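Local coordinates for SnoaL-like domain-containing protein (Kribbella flavida, PDB 4GB5) that is of unknown function but carries a SnoaL-like domain of the NTF2 clan, whose cone-shaped fold commonly holds a small-molecule pocket, at residues A[72-78]-A[97-103]. Sequence-based numbering, arbitrary orientation.
Sequences FSATHHA and VRAEHWL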
loop_
_atom_site.group_PDB
_atom_site.type_symbol
_atom_site.label_atom_id
_atom_site.label_comp_id
_atom_site.label_asym_id
_atom_site.label_seq_id
_atom_site.Cartn_x
_atom_site.Cartn_y
_atom_site.Cartn_z
ATOM N N PHE A 72 -6.202 20.921 -4.379
ATOM C CA PHE A 72 -6.821 19.774 -3.697
ATOM C C PHE A 72 -6.993 19.961 -2.220
ATOM O O PHE A 72 -6.089 20.434 -1.525
ATOM C CB PHE A 72 -5.960 18.534 -3.943
ATOM C CG PHE A 72 -5.761 18.263 -5.405
ATOM C CD1 PHE A 72 -6.840 18.042 -6.201
ATOM C CD2 PHE A 72 -4.508 18.246 -5.985
ATOM C CE1 PHE A 72 -6.716 17.817 -7.551
ATOM C CE2 PHE A 72 -4.379 18.011 -7.385
ATOM C CZ PHE A 72 -5.478 17.829 -8.144
ATOM N N SER A 73 -8.150 19.546 -1.704
ATOM C CA SER A 73 -8.340 19.545 -0.274
ATOM C C SER A 73 -7.387 18.596 0.438
ATOM O O SER A 73 -6.937 18.860 1.593
ATOM C CB SER A 73 -9.746 19.115 0.050
ATOM O OG SER A 73 -10.623 20.090 -0.405
ATOM N N ALA A 74 -7.130 17.462 -0.201
ATOM C CA ALA A 74 -6.244 16.462 0.327
ATOM C C ALA A 74 -5.816 15.568 -0.806
ATOM O O ALA A 74 -6.482 15.500 -1.841
ATOM C CB ALA A 74 -6.927 15.629 1.396
ATOM N N THR A 75 -4.710 14.883 -0.594
ATOM C CA THR A 75 -4.283 13.820 -1.467
ATOM C C THR A 75 -3.796 12.646 -0.635
ATOM O O THR A 75 -3.475 12.803 0.543
ATOM C CB THR A 75 -3.184 14.249 -2.433
ATOM O OG1 THR A 75 -2.057 14.729 -1.704
ATOM C CG2 THR A 75 -3.629 15.353 -3.370
ATOM N N HIS A 76 -3.724 11.463 -1.251
ATOM C CA HIS A 76 -3.114 10.309 -0.627
ATOM C C HIS A 76 -2.424 9.475 -1.701
ATOM O O HIS A 76 -3.050 9.017 -2.657
ATOM C CB HIS A 76 -4.142 9.422 0.098
ATOM C CG HIS A 76 -3.524 8.382 0.983
ATOM N ND1 HIS A 76 -3.076 8.690 2.247
ATOM C CD2 HIS A 76 -3.259 7.080 0.786
ATOM C CE1 HIS A 76 -2.564 7.607 2.794
ATOM N NE2 HIS A 76 -2.654 6.623 1.930
ATOM N N HIS A 77 -1.124 9.301 -1.513
ATOM C CA HIS A 77 -0.316 8.458 -2.363
ATOM C C HIS A 77 0.022 7.194 -1.635
ATOM O O HIS A 77 0.753 7.258 -0.647
ATOM C CB HIS A 77 0.989 9.156 -2.778
ATOM C CG HIS A 77 0.790 10.317 -3.687
ATOM N ND1 HIS A 77 0.171 11.464 -3.271
ATOM C CD2 HIS A 77 1.166 10.527 -4.969
ATOM C CE1 HIS A 77 0.128 12.331 -4.274
ATOM N NE2 HIS A 77 0.741 11.788 -5.315
ATOM N N ALA A 78 -0.449 6.054 -2.156
ATOM C CA ALA A 78 -0.104 4.748 -1.614
ATOM C C ALA A 78 0.889 4.108 -2.568
ATOM O O ALA A 78 0.518 3.671 -3.676
ATOM C CB ALA A 78 -1.355 3.917 -1.484
ATOM N N VAL A 97 1.936 2.782 -7.677
ATOM C CA VAL A 97 1.335 3.930 -7.024
ATOM C C VAL A 97 -0.138 4.023 -7.274
ATOM O O VAL A 97 -0.611 3.855 -8.392
ATOM C CB VAL A 97 2.057 5.262 -7.425
ATOM C CG1 VAL A 97 2.087 5.498 -8.879
ATOM C CG2 VAL A 97 1.409 6.476 -6.701
ATOM N N ARG A 98 -0.857 4.328 -6.197
ATOM C CA ARG A 98 -2.264 4.698 -6.245
ATOM C C ARG A 98 -2.403 6.074 -5.628
ATOM O O ARG A 98 -2.186 6.226 -4.406
ATOM C CB ARG A 98 -3.087 3.661 -5.490
ATOM C CG ARG A 98 -4.605 3.935 -5.562
ATOM C CD ARG A 98 -5.403 2.801 -4.935
ATOM N NE ARG A 98 -6.787 2.895 -5.269
ATOM C CZ ARG A 98 -7.668 3.728 -4.739
ATOM N NH1 ARG A 98 -7.313 4.561 -3.769
ATOM N NH2 ARG A 98 -8.909 3.693 -5.133
ATOM N N ALA A 99 -2.746 7.082 -6.441
ATOM C CA ALA A 99 -2.740 8.479 -5.963
ATOM C C ALA A 99 -4.162 9.011 -6.066
ATOM O O ALA A 99 -4.720 9.074 -7.160
ATOM C CB ALA A 99 -1.816 9.328 -6.779
ATOM N N GLU A 100 -4.715 9.395 -4.933
ATOM C CA GLU A 100 -6.043 9.984 -4.820
ATOM C C GLU A 100 -5.902 11.478 -4.598
ATOM O O GLU A 100 -5.083 11.895 -3.785
ATOM C CB GLU A 100 -6.795 9.410 -3.635
ATOM C CG GLU A 100 -7.159 7.965 -3.802
ATOM C CD GLU A 100 -7.518 7.323 -2.481
ATOM O OE1 GLU A 100 -6.628 7.217 -1.585
ATOM O OE2 GLU A 100 -8.685 6.938 -2.329
ATOM N N HIS A 101 -6.751 12.273 -5.265
ATOM C CA HIS A 101 -6.709 13.731 -5.121
ATOM C C HIS A 101 -8.165 14.211 -5.015
ATOM O O HIS A 101 -8.973 13.994 -5.948
ATOM C CB HIS A 101 -6.098 14.405 -6.346
ATOM C CG HIS A 101 -4.853 13.765 -6.870
ATOM N ND1 HIS A 101 -4.864 12.594 -7.600
ATOM C CD2 HIS A 101 -3.562 14.181 -6.861
ATOM C CE1 HIS A 101 -3.638 12.288 -7.978
ATOM N NE2 HIS A 101 -2.823 13.224 -7.521
ATOM N N TRP A 102 -8.516 14.836 -3.898
ATOM C CA TRP A 102 -9.875 15.309 -3.656
ATOM C C TRP A 102 -9.983 16.780 -3.893
ATOM O O TRP A 102 -9.226 17.559 -3.321
ATOM C CB TRP A 102 -10.296 14.964 -2.243
ATOM C CG TRP A 102 -10.573 13.473 -2.027
ATOM C CD1 TRP A 102 -11.734 12.818 -2.312
ATOM C CD2 TRP A 102 -9.670 12.500 -1.526
ATOM N NE1 TRP A 102 -11.593 11.493 -2.005
ATOM C CE2 TRP A 102 -10.348 11.278 -1.499
ATOM C CE3 TRP A 102 -8.353 12.545 -1.064
ATOM C CZ2 TRP A 102 -9.750 10.116 -1.057
ATOM C CZ3 TRP A 102 -7.778 11.382 -0.598
ATOM C CH2 TRP A 102 -8.471 10.188 -0.639
ATOM N N LEU A 103 -10.939 17.152 -4.721
ATOM C CA LEU A 103 -11.247 18.557 -4.966
ATOM C C LEU A 103 -12.174 19.066 -3.884
ATOM O O LEU A 103 -13.028 18.343 -3.395
ATOM C CB LEU A 103 -11.950 18.748 -6.310
ATOM C CG LEU A 103 -11.054 18.609 -7.538
ATOM C CD1 LEU A 103 -10.087 19.775 -7.601
ATOM C CD2 LEU A 103 -10.249 17.305 -7.549
#
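This is an antiparallel strand pairing at the open end of the beta hairpin formed by strands 74-87 and 90-102. The two short segments run at 174°, with axes 4.6 Å apart. His76 and Glu100 form a hydrogen-bonded pair: His76 N to Glu100 O is 2.9 Å and Glu100 N to His76 O is 2.8 Å. Ala78 and Arg98 repeat the pattern, with Ala78 N to Arg98 O at 2.8 Å. At the Ser73 end of the pairing, Ser73 N donates to Trp102 O at 2.8 Å. The hairpin belongs to the curved sheet of the NTF2-like alpha+beta fold, and its two faces differ. Thr75, His77, Ala99 and His101 face helices 6-25 and 58-69, the side that probably lines a pocket, as in relatives. There His101 CB lies over the Phe72 ring, 3.7 Å from its centroid, a CH-pi contact. Ala99 CB similarly covers a face of the His77 ring. Thr75 OG1 hydrogen-bonds to Asp25. His76, Arg98, Glu100 and Trp102 lie on the other face, towards neighbouring subunits of the trimer. Arg98 NH1 bridges Glu100 OE2 at 3.1 Å. Glu100 also pairs with Arg98 of the second subunit, and Arg98 with Glu100 of the third. Trp102 stacks on Tyr143 of the second subunit.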